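Local coordinates for flavin prenyltransferase PAD1, mitochondrial (Aspergillus niger, PDB 6QLG), which probably joins a dimethylallyl group to the flavin N5 and C6 atoms of FMN, supplying the prenylated cofactor of a ferulic acid decarboxylase, at residues 43-48 with 68-73; 51-56 with 83-88; 119-124 with 157-162. All coordinates share one frame; numbering follows the deposited sequence.

Interaction 1: residues 43-48 with 68-73; sequences IVVAMT and VETHLV. With FMN (flavin mononucleotide), chain M.
V68 and I43 meet where two parallel strands come together, the outer members of a beta-alpha-beta unit (strand 42-47, helix 53-65, strand 69-74) in the flavoprotein's Rossmann-like parallel sheet. CG1 of V68 lies obliquely against I43, 3.9 Å from its CB. E69 O accepts the N-H of I43. The carboxylate of E69 reaches forward along its own strand: OE2, through its anti lone pair, accepts a hydrogen bond from H71 NE2, 2.7 Å away in the plane of the imidazole, and also forms a salt bridge with R42. T70 stands beside I43 on the sheet face that carries V45 and L72, where helix 53-65 covers V45, T70 and L72 through L60 and L63. H71 lies on the other face beside V44; its backbone N bonds I43 O and its O receives V45 N at 2.8 Å, while ND1 is hydrogen-bonded to H101, so both ring nitrogens are held and the ring's rotation is fixed. With CG of L72 anti to the backbone N (chi1 169°) and chi2 at 71°, CD1 comes near the neighbouring strand, 3.4 Å from V45 O and 4.1 Å from CG of M47. V73 continues the pairing, its N bonding V45 O and its O receiving M47 N, and S75 carries it one step further. Just past M47, where strand 42-47 has ended, CB of T48 lies 3.4 Å from O3P of FMN.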
loop_
_atom_site.group_PDB
_atom_site.type_symbol
_atom_site.label_atom_id
_atom_site.label_comp_id
_atom_site.label_asym_id
_atom_site.label_seq_id
_atom_site.Cartn_x
_atom_site.Cartn_y
_atom_site.Cartn_z
ATOM N N ILE B 43 -21.061 11.240 -28.803
ATOM C CA ILE B 43 -19.850 10.532 -28.412
ATOM C C ILE B 43 -18.649 11.317 -28.915
ATOM O O ILE B 43 -18.581 11.666 -30.100
ATOM C CB ILE B 43 -19.823 9.089 -28.952
ATOM C CG1 ILE B 43 -20.826 8.219 -28.192
ATOM C CG2 ILE B 43 -18.420 8.502 -28.847
ATOM C CD1 ILE B 43 -20.684 6.738 -28.473
ATOM N N VAL B 44 -17.715 11.609 -28.016
ATOM C CA VAL B 44 -16.466 12.259 -28.391
ATOM C C VAL B 44 -15.499 11.201 -28.905
ATOM O O VAL B 44 -15.252 10.191 -28.235
ATOM C CB VAL B 44 -15.868 13.027 -27.203
ATOM C CG1 VAL B 44 -14.536 13.652 -27.594
ATOM C CG2 VAL B 44 -16.839 14.088 -26.707
ATOM N N VAL B 45 -14.959 11.425 -30.098
ATOM C CA VAL B 45 -13.981 10.534 -30.710
ATOM C C VAL B 45 -12.654 11.277 -30.755
ATOM O O VAL B 45 -12.525 12.295 -31.444
ATOM C CB VAL B 45 -14.413 10.083 -32.111
ATOM C CG1 VAL B 45 -13.371 9.148 -32.708
ATOM C CG2 VAL B 45 -15.781 9.415 -32.058
ATOM N N ALA B 46 -11.667 10.776 -30.021
ATOM C CA ALA B 46 -10.343 11.376 -29.976
ATOM C C ALA B 46 -9.336 10.428 -30.612
ATOM O O ALA B 46 -9.318 9.233 -30.299
ATOM C CB ALA B 46 -9.934 11.704 -28.538
ATOM N N MET B 47 -8.512 10.961 -31.506
ATOM C CA MET B 47 -7.444 10.203 -32.141
ATOM C C MET B 47 -6.101 10.769 -31.700
ATOM O O MET B 47 -5.914 11.990 -31.667
ATOM C CB MET B 47 -7.564 10.249 -33.669
ATOM C CG MET B 47 -8.907 9.757 -34.201
ATOM S SD MET B 47 -8.975 9.618 -36.006
ATOM C CE MET B 47 -7.581 8.537 -36.318
ATOM N N THR B 48 -5.178 9.878 -31.348
ATOM C CA THR B 48 -3.835 10.248 -30.924
ATOM C C THR B 48 -2.808 9.556 -31.812
ATOM O O THR B 48 -3.135 8.705 -32.643
ATOM C CB THR B 48 -3.588 9.892 -29.448
ATOM O OG1 THR B 48 -3.588 8.469 -29.284
ATOM C CG2 THR B 48 -4.661 10.501 -28.557
ATOM N N VAL B 68 -25.213 8.422 -34.409
ATOM C CA VAL B 68 -24.590 9.017 -33.233
ATOM C C VAL B 68 -23.922 10.318 -33.651
ATOM O O VAL B 68 -23.183 10.354 -34.643
ATOM C CB VAL B 68 -23.575 8.054 -32.591
ATOM C CG1 VAL B 68 -22.692 8.793 -31.597
ATOM C CG2 VAL B 68 -24.297 6.898 -31.913
ATOM N N GLU B 69 -24.188 11.390 -32.908
ATOM C CA GLU B 69 -23.546 12.677 -33.160
ATOM C C GLU B 69 -22.116 12.619 -32.633
ATOM O O GLU B 69 -21.898 12.518 -31.422
ATOM C CB GLU B 69 -24.335 13.806 -32.504
ATOM C CG GLU B 69 -23.693 15.177 -32.654
ATOM C CD GLU B 69 -24.427 16.251 -31.878
ATOM O OE1 GLU B 69 -25.664 16.344 -32.013
ATOM O OE2 GLU B 69 -23.768 17.000 -31.127
ATOM N N THR B 70 -21.141 12.682 -33.535
ATOM C CA THR B 70 -19.740 12.512 -33.177
ATOM C C THR B 70 -19.031 13.858 -33.094
ATOM O O THR B 70 -19.250 14.745 -33.926
ATOM C CB THR B 70 -19.020 11.614 -34.187
ATOM O OG1 THR B 70 -19.187 12.146 -35.507
ATOM C CG2 THR B 70 -19.580 10.199 -34.137
ATOM N N HIS B 71 -18.176 13.998 -32.084
ATOM C CA HIS B 71 -17.340 15.178 -31.893
ATOM C C HIS B 71 -15.887 14.727 -31.949
ATOM O O HIS B 71 -15.413 14.037 -31.040
ATOM C CB HIS B 71 -17.662 15.868 -30.568
ATOM C CG HIS B 71 -19.006 16.528 -30.544
ATOM N ND1 HIS B 71 -19.164 17.897 -30.554
ATOM C CD2 HIS B 71 -20.254 16.005 -30.521
ATOM C CE1 HIS B 71 -20.452 18.190 -30.530
ATOM N NE2 HIS B 71 -21.135 17.059 -30.510
ATOM N N LEU B 72 -15.186 15.108 -33.011
ATOM C CA LEU B 72 -13.846 14.608 -33.285
ATOM C C LEU B 72 -12.793 15.594 -32.797
ATOM O O LEU B 72 -12.911 16.803 -33.023
ATOM C CB LEU B 72 -13.659 14.348 -34.780
ATOM C CG LEU B 72 -12.229 14.065 -35.250
ATOM C CD1 LEU B 72 -11.768 12.693 -34.781
ATOM C CD2 LEU B 72 -12.118 14.183 -36.763
ATOM N N VAL B 73 -11.772 15.071 -32.122
ATOM C CA VAL B 73 -10.553 15.807 -31.810
ATOM C C VAL B 73 -9.375 14.946 -32.245
ATOM O O VAL B 73 -9.332 13.749 -31.942
ATOM C CB VAL B 73 -10.441 16.156 -30.313
ATOM C CG1 VAL B 73 -9.246 17.066 -30.073
ATOM C CG2 VAL B 73 -11.720 16.810 -29.813
HETATM N N1 FMN M . 3.193 5.787 -29.128
HETATM C C2 FMN M . 2.555 4.777 -28.439
HETATM O O2 FMN M . 2.400 4.872 -27.227
HETATM N N3 FMN M . 2.095 3.668 -29.114
HETATM C C4 FMN M . 2.278 3.575 -30.482
HETATM O O4 FMN M . 1.875 2.592 -31.107
HETATM C C4A FMN M . 2.919 4.587 -31.182
HETATM N N5 FMN M . 3.088 4.470 -32.550
HETATM C C5A FMN M . 3.722 5.470 -33.263
HETATM C C6 FMN M . 3.895 5.358 -34.648
HETATM C C7 FMN M . 4.534 6.359 -35.377
HETATM C C7M FMN M . 4.711 6.220 -36.866
HETATM C C8 FMN M . 4.999 7.486 -34.700
HETATM C C8M FMN M . 5.695 8.585 -35.457
HETATM C C9 FMN M . 4.827 7.590 -33.315
HETATM C C9A FMN M . 4.189 6.592 -32.586
HETATM N N10 FMN M . 4.006 6.708 -31.208
HETATM C C10 FMN M . 3.380 5.700 -30.497
HETATM C "C1'" FMN M . 4.527 7.907 -30.463
HETATM C "C2'" FMN M . 3.521 9.030 -30.210
HETATM O "O2'" FMN M . 3.069 9.572 -31.434
HETATM C "C3'" FMN M . 4.195 10.110 -29.364
HETATM O "O3'" FMN M . 4.454 9.592 -28.078
HETATM C "C4'" FMN M . 3.358 11.377 -29.233
HETATM O "O4'" FMN M . 3.932 12.225 -28.262
HETATM C "C5'" FMN M . 1.930 11.069 -28.812
HETATM O "O5'" FMN M . 1.204 12.273 -28.872
HETATM P P FMN M . -0.402 12.279 -28.788
HETATM O O1P FMN M . -0.862 13.625 -28.287
HETATM O O2P FMN M . -0.950 12.032 -30.172
HETATM O O3P FMN M . -0.898 11.217 -27.834
#

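Interaction 2: residues 51-56 with 83-88. With FMN (flavin mononucleotide), chain M.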
loop_
_atom_site.group_PDB
_atom_site.type_symbol
_atom_site.label_atom_id
_atom_site.label_comp_id
_atom_site.label_asym_id
_atom_site.label_seq_id
_atom_site.Cartn_x
_atom_site.Cartn_y
_atom_site.Cartn_z
ATOM N N THR B 51 0.031 4.149 -33.549
ATOM C CA THR B 51 -0.243 3.470 -34.807
ATOM C C THR B 51 -1.606 2.790 -34.736
ATOM O O THR B 51 -2.016 2.285 -33.688
ATOM C CB THR B 51 0.866 2.460 -35.133
ATOM O OG1 THR B 51 0.676 1.947 -36.458
ATOM C CG2 THR B 51 0.877 1.309 -34.157
ATOM N N GLY B 52 -2.330 2.824 -35.852
ATOM C CA GLY B 52 -3.687 2.313 -35.879
ATOM C C GLY B 52 -4.720 3.386 -36.160
ATOM O O GLY B 52 -5.830 3.341 -35.623
ATOM N N ALA B 53 -4.362 4.358 -37.003
ATOM C CA ALA B 53 -5.289 5.440 -37.325
ATOM C C ALA B 53 -6.573 4.918 -37.957
ATOM O O ALA B 53 -7.643 5.504 -37.757
ATOM C CB ALA B 53 -4.615 6.453 -38.251
ATOM N N MET B 54 -6.492 3.816 -38.712
ATOM C CA MET B 54 -7.686 3.252 -39.336
ATOM C C MET B 54 -8.717 2.817 -38.301
ATOM O O MET B 54 -9.917 2.790 -38.599
ATOM C CB MET B 54 -7.308 2.075 -40.235
ATOM C CG MET B 54 -8.432 1.600 -41.154
ATOM S SD MET B 54 -9.107 2.888 -42.231
ATOM C CE MET B 54 -7.615 3.498 -42.988
ATOM N N LEU B 55 -8.277 2.473 -37.087
ATOM C CA LEU B 55 -9.227 2.137 -36.030
ATOM C C LEU B 55 -10.138 3.318 -35.716
ATOM O O LEU B 55 -11.357 3.154 -35.579
ATOM C CB LEU B 55 -8.484 1.684 -34.771
ATOM C CG LEU B 55 -7.615 0.428 -34.872
ATOM C CD1 LEU B 55 -6.863 0.194 -33.569
ATOM C CD2 LEU B 55 -8.458 -0.783 -35.229
ATOM N N GLY B 56 -9.567 4.519 -35.606
ATOM C CA GLY B 56 -10.385 5.689 -35.328
ATOM C C GLY B 56 -11.253 6.088 -36.507
ATOM O O GLY B 56 -12.397 6.519 -36.330
ATOM N N LYS B 83 -1.876 10.446 -42.188
ATOM C CA LYS B 83 -1.249 10.659 -43.489
ATOM C C LYS B 83 -0.338 9.500 -43.870
ATOM O O LYS B 83 -0.307 9.083 -45.032
ATOM C CB LYS B 83 -0.449 11.961 -43.478
ATOM C CG LYS B 83 -1.276 13.226 -43.573
ATOM C CD LYS B 83 -0.374 14.444 -43.445
ATOM C CE LYS B 83 -1.175 15.715 -43.234
ATOM N NZ LYS B 83 -0.326 16.803 -42.672
ATOM N N TYR B 84 0.414 8.969 -42.904
ATOM C CA TYR B 84 1.434 7.974 -43.219
ATOM C C TYR B 84 0.847 6.578 -43.389
ATOM O O TYR B 84 1.302 5.814 -44.244
ATOM C CB TYR B 84 2.503 7.961 -42.129
ATOM C CG TYR B 84 3.663 7.043 -42.436
ATOM C CD1 TYR B 84 4.649 7.417 -43.341
ATOM C CD2 TYR B 84 3.772 5.800 -41.826
ATOM C CE1 TYR B 84 5.713 6.585 -43.624
ATOM C CE2 TYR B 84 4.831 4.957 -42.105
ATOM C CZ TYR B 84 5.799 5.355 -43.005
ATOM O OH TYR B 84 6.857 4.524 -43.287
ATOM N N GLU B 85 -0.155 6.228 -42.583
ATOM C CA GLU B 85 -0.648 4.859 -42.518
ATOM C C GLU B 85 -1.851 4.598 -43.405
ATOM O O GLU B 85 -2.143 3.434 -43.696
ATOM C CB GLU B 85 -1.034 4.502 -41.080
ATOM C CG GLU B 85 0.130 4.431 -40.139
ATOM C CD GLU B 85 -0.262 3.892 -38.788
ATOM O OE1 GLU B 85 -1.476 3.757 -38.518
ATOM O OE2 GLU B 85 0.652 3.611 -37.994
ATOM N N THR B 86 -2.571 5.639 -43.810
ATOM C CA THR B 86 -3.823 5.490 -44.529
ATOM C C THR B 86 -3.773 6.302 -45.813
ATOM O O THR B 86 -2.859 7.098 -46.042
ATOM C CB THR B 86 -5.017 5.939 -43.673
ATOM O OG1 THR B 86 -5.163 7.362 -43.769
ATOM C CG2 THR B 86 -4.808 5.559 -42.209
ATOM N N ASP B 87 -4.774 6.084 -46.660
ATOM C CA ASP B 87 -4.988 6.913 -47.837
ATOM C C ASP B 87 -5.837 8.135 -47.531
ATOM O O ASP B 87 -6.135 8.915 -48.442
ATOM C CB ASP B 87 -5.636 6.089 -48.952
ATOM C CG ASP B 87 -4.779 4.914 -49.374
ATOM O OD1 ASP B 87 -3.586 5.129 -49.674
ATOM O OD2 ASP B 87 -5.297 3.777 -49.395
ATOM N N TYR B 88 -6.233 8.314 -46.274
ATOM C CA TYR B 88 -6.998 9.479 -45.870
ATOM C C TYR B 88 -6.074 10.656 -45.587
ATOM O O TYR B 88 -4.936 10.490 -45.136
ATOM C CB TYR B 88 -7.822 9.181 -44.615
ATOM C CG TYR B 88 -8.999 8.254 -44.823
ATOM C CD1 TYR B 88 -8.812 6.897 -45.051
ATOM C CD2 TYR B 88 -10.300 8.736 -44.769
ATOM C CE1 TYR B 88 -9.888 6.047 -45.232
ATOM C CE2 TYR B 88 -11.382 7.894 -44.949
ATOM C CZ TYR B 88 -11.170 6.551 -45.180
ATOM O OH TYR B 88 -12.243 5.709 -45.359
HETATM N N1 FMN M . 3.193 5.787 -29.128
HETATM C C2 FMN M . 2.555 4.777 -28.439
HETATM O O2 FMN M . 2.400 4.872 -27.227
HETATM N N3 FMN M . 2.095 3.668 -29.114
HETATM C C4 FMN M . 2.278 3.575 -30.482
HETATM O O4 FMN M . 1.875 2.592 -31.107
HETATM C C4A FMN M . 2.919 4.587 -31.182
HETATM N N5 FMN M . 3.088 4.470 -32.550
HETATM C C5A FMN M . 3.722 5.470 -33.263
HETATM C C6 FMN M . 3.895 5.358 -34.648
HETATM C C7 FMN M . 4.534 6.359 -35.377
HETATM C C7M FMN M . 4.711 6.220 -36.866
HETATM C C8 FMN M . 4.999 7.486 -34.700
HETATM C C8M FMN M . 5.695 8.585 -35.457
HETATM C C9 FMN M . 4.827 7.590 -33.315
HETATM C C9A FMN M . 4.189 6.592 -32.586
HETATM N N10 FMN M . 4.006 6.708 -31.208
HETATM C C10 FMN M . 3.380 5.700 -30.497
HETATM C "C1'" FMN M . 4.527 7.907 -30.463
HETATM C "C2'" FMN M . 3.521 9.030 -30.210
HETATM O "O2'" FMN M . 3.069 9.572 -31.434
HETATM C "C3'" FMN M . 4.195 10.110 -29.364
HETATM O "O3'" FMN M . 4.454 9.592 -28.078
HETATM C "C4'" FMN M . 3.358 11.377 -29.233
HETATM O "O4'" FMN M . 3.932 12.225 -28.262
HETATM C "C5'" FMN M . 1.930 11.069 -28.812
HETATM O "O5'" FMN M . 1.204 12.273 -28.872
HETATM P P FMN M . -0.402 12.279 -28.788
HETATM O O1P FMN M . -0.862 13.625 -28.287
HETATM O O2P FMN M . -0.950 12.032 -30.172
HETATM O O3P FMN M . -0.898 11.217 -27.834
HETATM O O HOH W 1 -4.065 2.544 -39.381
#
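E85 reaches across to the backbone of G52 and A53, just where helix 53-65 begins. The polar part of the contact centres on its OE1, which accepts from G52 N at 3.0 Å through its syn lone pair, in a nearly straight bond (167°), and from A53 N in a longer, weak one at 3.3 Å. A water also donates to OE1 while accepting from M54 N at 2.8 Å, so one carboxylate oxygen gathers, directly or through water, three successive amides at the helix start. The apolar part belongs to M54, whose chain folds at chi2 (56°) and chi3 (53°), setting CE against T86, 3.6 Å from its CG2. The same methyl lies 4.1 Å from CE1 of Y88, and the sulfur makes an oblique Met-aromatic contact with that ring. Within the second segment, T86 OG1 accepts Y88 N in an ST turn and also bonds I82 O. Toward the cofactor, T51 N gives a weak hydrogen bond to FMN O4. The contact thus ties the start of helix 53-65 to the end of helix 76-85, with I201 of helix 197-210 against M54 and F190 of a neighbouring subunit against T51.

Interaction 3: residues 119-124 with 157-162. With FMN (flavin mononucleotide), chain M; DMA (dimethylallyl diphosphate), chain J.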
loop_
_atom_site.group_PDB
_atom_site.type_symbol
_atom_site.label_atom_id
_atom_site.label_comp_id
_atom_site.label_asym_id
_atom_site.label_seq_id
_atom_site.Cartn_x
_atom_site.Cartn_y
_atom_site.Cartn_z
ATOM N N GLY B 119 -20.351 9.695 -23.721
ATOM C CA GLY B 119 -19.087 9.019 -23.530
ATOM C C GLY B 119 -18.033 9.517 -24.493
ATOM O O GLY B 119 -18.265 10.404 -25.317
ATOM N N MET B 120 -16.860 8.905 -24.371
ATOM C CA MET B 120 -15.686 9.301 -25.129
ATOM C C MET B 120 -14.844 8.065 -25.387
ATOM O O MET B 120 -14.703 7.210 -24.508
ATOM C CB MET B 120 -14.877 10.358 -24.369
ATOM C CG MET B 120 -13.521 10.688 -24.970
ATOM S SD MET B 120 -12.720 12.025 -24.060
ATOM C CE MET B 120 -11.410 12.479 -25.196
ATOM N N ILE B 121 -14.297 7.965 -26.595
ATOM C CA ILE B 121 -13.371 6.895 -26.940
ATOM C C ILE B 121 -12.123 7.516 -27.549
ATOM O O ILE B 121 -12.213 8.333 -28.473
ATOM C CB ILE B 121 -14.005 5.859 -27.892
ATOM C CG1 ILE B 121 -12.983 4.782 -28.265
ATOM C CG2 ILE B 121 -14.599 6.531 -29.131
ATOM C CD1 ILE B 121 -13.587 3.552 -28.920
ATOM N N VAL B 122 -10.963 7.153 -27.009
ATOM C CA VAL B 122 -9.672 7.565 -27.544
ATOM C C VAL B 122 -9.139 6.395 -28.360
ATOM O O VAL B 122 -8.769 5.355 -27.804
ATOM C CB VAL B 122 -8.696 7.971 -26.431
ATOM C CG1 VAL B 122 -7.421 8.547 -27.028
ATOM C CG2 VAL B 122 -9.350 8.980 -25.492
ATOM N N VAL B 123 -9.112 6.552 -29.679
ATOM C CA VAL B 123 -8.818 5.433 -30.573
ATOM C C VAL B 123 -8.052 5.926 -31.797
ATOM O O VAL B 123 -8.581 6.728 -32.581
ATOM C CB VAL B 123 -10.110 4.700 -30.975
ATOM C CG1 VAL B 123 -11.196 5.693 -31.405
ATOM C CG2 VAL B 123 -9.830 3.692 -32.080
ATOM N N PRO B 124 -6.793 5.507 -31.987
ATOM C CA PRO B 124 -6.045 4.727 -30.998
ATOM C C PRO B 124 -5.512 5.635 -29.895
ATOM O O PRO B 124 -5.470 6.852 -30.089
ATOM C CB PRO B 124 -4.910 4.120 -31.820
ATOM C CG PRO B 124 -4.663 5.139 -32.888
ATOM C CD PRO B 124 -6.005 5.752 -33.209
ATOM N N VAL B 157 -13.420 5.074 -22.963
ATOM C CA VAL B 157 -12.730 3.904 -23.497
ATOM C C VAL B 157 -11.414 4.359 -24.110
ATOM O O VAL B 157 -11.395 5.243 -24.975
ATOM C CB VAL B 157 -13.592 3.162 -24.533
ATOM C CG1 VAL B 157 -12.813 2.002 -25.137
ATOM C CG2 VAL B 157 -14.882 2.666 -23.894
ATOM N N LEU B 158 -10.317 3.754 -23.664
ATOM C CA LEU B 158 -8.982 4.057 -24.167
ATOM C C LEU B 158 -8.477 2.848 -24.943
ATOM O O LEU B 158 -8.162 1.810 -24.348
ATOM C CB LEU B 158 -8.027 4.407 -23.026
ATOM C CG LEU B 158 -8.474 5.463 -22.015
ATOM C CD1 LEU B 158 -7.386 5.687 -20.977
ATOM C CD2 LEU B 158 -8.818 6.762 -22.715
ATOM N N VAL B 159 -8.399 2.979 -26.266
ATOM C CA VAL B 159 -7.826 1.930 -27.101
ATOM C C VAL B 159 -6.308 2.059 -27.045
ATOM O O VAL B 159 -5.666 2.473 -28.019
ATOM C CB VAL B 159 -8.363 2.005 -28.544
ATOM C CG1 VAL B 159 -7.915 0.792 -29.354
ATOM C CG2 VAL B 159 -9.884 2.092 -28.530
ATOM N N ALA B 160 -5.729 1.710 -25.895
ATOM C CA ALA B 160 -4.312 1.940 -25.634
ATOM C C ALA B 160 -3.470 0.925 -26.397
ATOM O O ALA B 160 -3.563 -0.280 -26.144
ATOM C CB ALA B 160 -4.030 1.853 -24.135
ATOM N N ARG B 161 -2.641 1.407 -27.316
ATOM C CA ARG B 161 -1.869 0.545 -28.203
ATOM C C ARG B 161 -0.384 0.728 -27.913
ATOM O O ARG B 161 0.165 1.817 -28.111
ATOM C CB ARG B 161 -2.186 0.849 -29.665
ATOM C CG ARG B 161 -1.699 -0.219 -30.619
ATOM C CD ARG B 161 -0.329 0.124 -31.170
ATOM N NE ARG B 161 0.311 -1.026 -31.802
ATOM C CZ ARG B 161 1.618 -1.266 -31.759
ATOM N NH1 ARG B 161 2.121 -2.339 -32.353
ATOM N NH2 ARG B 161 2.424 -0.435 -31.111
ATOM N N GLU B 162 0.260 -0.349 -27.469
ATOM C CA GLU B 162 1.684 -0.388 -27.173
ATOM C C GLU B 162 2.066 -1.827 -26.883
ATOM O O GLU B 162 1.285 -2.568 -26.277
ATOM C CB GLU B 162 2.047 0.495 -25.970
ATOM C CG GLU B 162 3.550 0.543 -25.633
ATOM C CD GLU B 162 4.414 0.997 -26.802
ATOM O OE1 GLU B 162 4.777 0.147 -27.645
ATOM O OE2 GLU B 162 4.741 2.203 -26.870
HETATM N N1 FMN M . 3.193 5.787 -29.128
HETATM C C2 FMN M . 2.555 4.777 -28.439
HETATM O O2 FMN M . 2.400 4.872 -27.227
HETATM N N3 FMN M . 2.095 3.668 -29.114
HETATM C C4 FMN M . 2.278 3.575 -30.482
HETATM O O4 FMN M . 1.875 2.592 -31.107
HETATM C C4A FMN M . 2.919 4.587 -31.182
HETATM N N5 FMN M . 3.088 4.470 -32.550
HETATM C C5A FMN M . 3.722 5.470 -33.263
HETATM C C6 FMN M . 3.895 5.358 -34.648
HETATM C C7 FMN M . 4.534 6.359 -35.377
HETATM C C7M FMN M . 4.711 6.220 -36.866
HETATM C C8 FMN M . 4.999 7.486 -34.700
HETATM C C8M FMN M . 5.695 8.585 -35.457
HETATM C C9 FMN M . 4.827 7.590 -33.315
HETATM C C9A FMN M . 4.189 6.592 -32.586
HETATM N N10 FMN M . 4.006 6.708 -31.208
HETATM C C10 FMN M . 3.380 5.700 -30.497
HETATM C "C1'" FMN M . 4.527 7.907 -30.463
HETATM C "C2'" FMN M . 3.521 9.030 -30.210
HETATM O "O2'" FMN M . 3.069 9.572 -31.434
HETATM C "C3'" FMN M . 4.195 10.110 -29.364
HETATM O "O3'" FMN M . 4.454 9.592 -28.078
HETATM C "C4'" FMN M . 3.358 11.377 -29.233
HETATM O "O4'" FMN M . 3.932 12.225 -28.262
HETATM C "C5'" FMN M . 1.930 11.069 -28.812
HETATM O "O5'" FMN M . 1.204 12.273 -28.872
HETATM P P FMN M . -0.402 12.279 -28.788
HETATM O O1P FMN M . -0.862 13.625 -28.287
HETATM O O2P FMN M . -0.950 12.032 -30.172
HETATM O O3P FMN M . -0.898 11.217 -27.834
HETATM C C1 DMA J . 6.519 2.959 -32.708
HETATM O O1 DMA J . 7.426 2.340 -31.846
HETATM C C2 DMA J . 7.057 4.331 -33.074
HETATM C C3 DMA J . 7.415 4.557 -34.312
HETATM C C4 DMA J . 7.958 5.933 -34.663
HETATM C C5 DMA J . 7.282 3.460 -35.368
HETATM P PA DMA J . 6.907 0.952 -31.150
HETATM O O1A DMA J . 8.037 0.311 -30.374
HETATM O O2A DMA J . 5.797 1.366 -30.209
HETATM O O3A DMA J . 6.370 -0.032 -32.372
HETATM P PB DMA J . 6.298 -1.683 -32.294
HETATM O O1B DMA J . 5.724 -2.086 -30.953
HETATM O O2B DMA J . 7.658 -2.328 -32.444
HETATM O O3B DMA J . 5.422 -2.195 -33.416
#
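V159 and V122 are joined by a backbone bond, V159 N to V122 O at 2.9 Å, at the end of a parallel pairing that leads straight to the active site. V122 N also bonds V157 O, and V157 N bonds M120 O, so strands 119-122 and 157-160 run almost exactly parallel, 4° apart. The side chains fall on two faces. On one, the I121 and V157 side chains run alongside each other, CG1 of I121 against CB of V157, and I121 continues toward V159 with CD1 4.0 Å from its CG2. On the other, CG2 of V122 rests against CD2 of L158 at 3.6 Å. As the first strand turns its corner, V123 lies alongside V159, CB to CG2 3.6 Å, ahead of the cis peptide bond to P124; V159 itself centres an inverse gamma turn, closed by the weak A160 N to L158 O bond.

Beyond the pairing, R161 receives the flavin: its backbone O accepts a hydrogen bond from FMN N3 at 2.9 Å, while NH2 gives a hydrogen bond to FMN O4 at 3.1 Å. The bend at chi2 (-94°) turns the guanidinium toward FMN and the bound dimethylallyl diphosphate, with NH1 making a weak bond to O3B of the latter. Its rotation is fixed by a neighbouring subunit, where the carbonyls of P188 and V187 accept from NE and NH1. E162 OE1 pairs with K151 and OE2 with R144 of a third subunit; that K151 is also hydrogen-bonded to the dimethylallyl diphosphate, so the site is assembled from three chains. Around this, strand 119-125 is flanked by strand 42-47 on its other edge, helix 127-135 covers L158 and A160, and helix 141-151 packs on M120.

How the interactions relate
Interactions 1 and 3 are buried pairings in one parallel sheet, joined where strands 42-47 and 119-125 are neighbours: V123 N bonds A46 O, and T48 OG1 hydrogen-bonds P124 O. Both rest on backbone bonds and aliphatic side chains, and each sends its trailing residues to FMN, interaction 1 to the phosphate and interaction 3 to the flavin ring and dimethylallyl diphosphate. Interaction 2 lies farther out and is only partly buried; a carboxylate, a water and a methionine replace strand pairing. It meets the other two, M47 CE against A53 O, T51 against R161 and L55 against V123. Interactions 2 and 3 touch a second subunit, and E162 a third; interaction 1 stays within its chain.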